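Local atomic coordinates of CADD-like protein of unknown function (Nostoc punctiforme, PDB entry 3B5O), a protein that is of unknown function but resembles CADD, belongs to an all-helical family of the heme oxygenase-like clan, and is probably an oxidoreductase. Residues Met2-Leu7 with Gly205-Gly210. Sequence-based numbering, arbitrary orientation.
Sequences MEFNHL and GEFAAG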
HETATM    1  N   MSE A   2      -2.257   9.646 -25.168  1.00 34.78           N
HETATM    2  CA  MSE A   2      -2.593  10.888 -24.473  1.00 34.81           C
HETATM    3  C   MSE A   2      -3.816  10.754 -23.566  1.00 30.39           C
HETATM    4  O   MSE A   2      -3.806  11.271 -22.451  1.00 30.51           O
HETATM    5  CB  MSE A   2      -2.815  12.055 -25.463  1.00 35.38           C
HETATM    6  CG  MSE A   2      -3.222  13.382 -24.775  1.00 35.01           C
HETATM    7 SE   MSE A   2      -3.663  14.876 -25.964  0.75 46.14          SE
HETATM    8  CE  MSE A   2      -2.606  14.273 -27.503  1.00 49.05           C
ATOM      9  N   GLU A   3      -4.870  10.101 -24.041  1.00 27.24           N
ATOM     10  CA  GLU A   3      -6.118  10.084 -23.298  1.00 26.08           C
ATOM     11  C   GLU A   3      -5.948   9.270 -22.009  1.00 24.79           C
ATOM     12  O   GLU A   3      -6.416   9.683 -20.954  1.00 24.38           O
ATOM     13  CB  GLU A   3      -7.264   9.541 -24.135  1.00 28.06           C
ATOM     14  CG  GLU A   3      -7.631  10.455 -25.318  1.00 32.93           C
ATOM     15  N   PHE A   4      -5.252   8.141 -22.099  1.00 24.06           N
ATOM     16  CA  PHE A   4      -4.956   7.359 -20.889  1.00 22.19           C
ATOM     17  C   PHE A   4      -3.971   8.092 -19.983  1.00 21.24           C
ATOM     18  O   PHE A   4      -4.117   8.057 -18.747  1.00 21.58           O
ATOM     19  CB  PHE A   4      -4.451   5.957 -21.259  1.00 23.11           C
ATOM     20  CG  PHE A   4      -4.282   5.045 -20.066  1.00 22.65           C
ATOM     21  CD1 PHE A   4      -5.375   4.653 -19.310  1.00 20.93           C
ATOM     22  CD2 PHE A   4      -3.034   4.586 -19.708  1.00 25.25           C
ATOM     23  CE1 PHE A   4      -5.202   3.805 -18.196  1.00 21.03           C
ATOM     24  CE2 PHE A   4      -2.873   3.747 -18.616  1.00 26.93           C
ATOM     25  CZ  PHE A   4      -3.966   3.367 -17.874  1.00 24.21           C
ATOM     26  N   ASN A   5      -2.972   8.762 -20.559  1.00 22.76           N
ATOM     27  CA  ASN A   5      -2.058   9.565 -19.769  1.00 22.85           C
ATOM     28  C   ASN A   5      -2.809  10.647 -18.990  1.00 23.40           C
ATOM     29  O   ASN A   5      -2.497  10.916 -17.823  1.00 22.96           O
ATOM     30  CB  ASN A   5      -0.976  10.215 -20.644  1.00 25.84           C
ATOM     31  CG  ASN A   5       0.027   9.224 -21.171  1.00 32.48           C
ATOM     32  OD1 ASN A   5       0.143   8.102 -20.671  1.00 34.95           O
ATOM     33  ND2 ASN A   5       0.778   9.634 -22.191  1.00 36.27           N
ATOM     34  N   HIS A   6      -3.802  11.269 -19.626  1.00 21.51           N
ATOM     35  CA  HIS A   6      -4.618  12.248 -18.909  1.00 21.58           C
ATOM     36  C   HIS A   6      -5.347  11.597 -17.726  1.00 20.08           C
ATOM     37  O   HIS A   6      -5.424  12.166 -16.638  1.00 20.57           O
ATOM     38  CB  HIS A   6      -5.660  12.929 -19.827  1.00 22.76           C
ATOM     39  CG  HIS A   6      -5.075  13.838 -20.867  1.00 29.46           C
ATOM     40  ND1 HIS A   6      -3.862  14.475 -20.716  1.00 30.45           N
ATOM     41  CD2 HIS A   6      -5.566  14.239 -22.066  1.00 33.98           C
ATOM     42  CE1 HIS A   6      -3.620  15.215 -21.788  1.00 33.95           C
ATOM     43  NE2 HIS A   6      -4.638  15.089 -22.620  1.00 36.35           N
ATOM     44  N   LEU A   7      -5.910  10.415 -17.955  1.00 19.96           N
ATOM     45  CA  LEU A   7      -6.631   9.703 -16.897  1.00 18.49           C
ATOM     46  C   LEU A   7      -5.722   9.371 -15.716  1.00 17.83           C
ATOM     47  O   LEU A   7      -6.077   9.628 -14.570  1.00 17.37           O
ATOM     48  CB  LEU A   7      -7.271   8.424 -17.440  1.00 19.03           C
ATOM     49  CG  LEU A   7      -8.017   7.583 -16.405  1.00 17.90           C
ATOM     50  CD1 LEU A   7      -9.183   8.341 -15.766  1.00 22.47           C
ATOM     51  CD2 LEU A   7      -8.509   6.272 -17.028  1.00 20.46           C
ATOM     52  N   GLY A 205     -13.636   4.299 -17.549  1.00 21.48           N
ATOM     53  CA  GLY A 205     -14.478   4.494 -16.386  1.00 20.59           C
ATOM     54  C   GLY A 205     -14.323   3.375 -15.366  1.00 19.42           C
ATOM     55  O   GLY A 205     -14.374   3.619 -14.162  1.00 21.09           O
ATOM     56  N   GLU A 206     -14.163   2.155 -15.861  1.00 19.72           N
ATOM     57  CA  GLU A 206     -13.994   0.990 -14.973  1.00 18.52           C
ATOM     58  C   GLU A 206     -12.620   1.032 -14.306  1.00 15.39           C
ATOM     59  O   GLU A 206     -12.488   0.754 -13.115  1.00 16.03           O
ATOM     60  CB  GLU A 206     -14.191  -0.331 -15.732  1.00 21.69           C
ATOM     61  CG  GLU A 206     -15.660  -0.665 -15.941  1.00 29.63           C
ATOM     62  CD  GLU A 206     -16.354  -0.958 -14.616  1.00 38.80           C
ATOM     63  OE1 GLU A 206     -16.125  -2.051 -14.061  1.00 39.92           O
ATOM     64  OE2 GLU A 206     -17.088  -0.080 -14.099  1.00 47.50           O
ATOM     65  N   PHE A 207     -11.608   1.435 -15.057  1.00 16.46           N
ATOM     66  CA  PHE A 207     -10.259   1.614 -14.501  1.00 15.28           C
ATOM     67  C   PHE A 207     -10.303   2.669 -13.380  1.00 14.64           C
ATOM     68  O   PHE A 207      -9.775   2.465 -12.280  1.00 13.85           O
ATOM     69  CB  PHE A 207      -9.296   2.011 -15.612  1.00 16.47           C
ATOM     70  CG  PHE A 207      -7.868   2.156 -15.178  1.00 15.17           C
ATOM     71  CD1 PHE A 207      -7.402   3.365 -14.665  1.00 15.61           C
ATOM     72  CD2 PHE A 207      -6.980   1.102 -15.288  1.00 15.07           C
ATOM     73  CE1 PHE A 207      -6.094   3.519 -14.279  1.00 15.55           C
ATOM     74  CE2 PHE A 207      -5.667   1.256 -14.911  1.00 15.98           C
ATOM     75  CZ  PHE A 207      -5.217   2.472 -14.421  1.00 16.57           C
ATOM     76  N   ALA A 208     -10.955   3.801 -13.647  1.00 14.54           N
ATOM     77  CA  ALA A 208     -11.097   4.853 -12.633  1.00 14.61           C
ATOM     78  C   ALA A 208     -11.869   4.357 -11.413  1.00 14.08           C
ATOM     79  O   ALA A 208     -11.516   4.677 -10.282  1.00 14.70           O
ATOM     80  CB  ALA A 208     -11.785   6.106 -13.241  1.00 16.44           C
ATOM     81  N   ALA A 209     -12.941   3.609 -11.640  1.00 14.26           N
ATOM     82  CA  ALA A 209     -13.738   3.070 -10.550  1.00 13.98           C
ATOM     83  C   ALA A 209     -12.917   2.130  -9.650  1.00 13.61           C
ATOM     84  O   ALA A 209     -13.034   2.176  -8.421  1.00 13.82           O
ATOM     85  CB  ALA A 209     -14.977   2.357 -11.078  1.00 15.11           C
ATOM     86  N   GLY A 210     -12.070   1.315 -10.254  1.00 13.09           N
ATOM     87  CA  GLY A 210     -11.241   0.401  -9.475  1.00 13.35           C
ATOM     88  C   GLY A 210     -10.237   1.176  -8.647  1.00 11.73           C
ATOM     89  O   GLY A 210      -9.964   0.851  -7.487  1.00 12.55           O
TER
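Phe4 holds CG trans to the backbone nitrogen (chi1 -173°) and Phe207 has the same anti torsion, and this sends their two rings into the gap between the helices, where they meet. The rings form a T-shaped pair. Phe4 supplies the edge and Phe207 the face. The centroids are 5.2 Å apart and the planes lie at 74°. Phe4 CE1 sits over the centre of the Phe207 ring, 3.9 Å above its plane. The closest atoms are Phe4 CZ and Phe207 CZ, at 3.8 Å. The rim hydrogens of Phe4 can therefore point into the pi cloud of Phe207.

Leu7 lies one turn further along helix 2-18. Its CB is directed at the other segment, and its two methyls have different partners. Leu7 CD2 reaches the Phe207 ring obliquely, 3.9 Å from Phe207 CD1. Leu7 CD1 lies 4.3 Å from Ala208 CB, a looser contact. Phe207 is thus touched by both Phe4 and Leu7. The backbones come nearest here, with Leu7 CA 7.9 Å from Ala208 CA, consistent with the small side chain of Ala208.

The interface is wholly apolar and modest, burying 170 Å² in all. The segment axes stay 11.7 Å apart at closest approach, and the gap is filled mainly by the side chains of Phe4, Leu7 and Phe207. The two segments run nearly parallel, with a crossing angle of -21°.

The contact joins the start of helix 2-18 to the first turns of helix 204-230, near one end of this all-helical fold. Ile199, in the loop before helix 204-230, touches both phenylalanine rings. Phe4 also packs on Arg192, Val195 and Ala196 of helix 190-196, while Leu7 touches Phe204. Elsewhere on segment 205-210, Glu206 and Ala209 pack on helix 135-163.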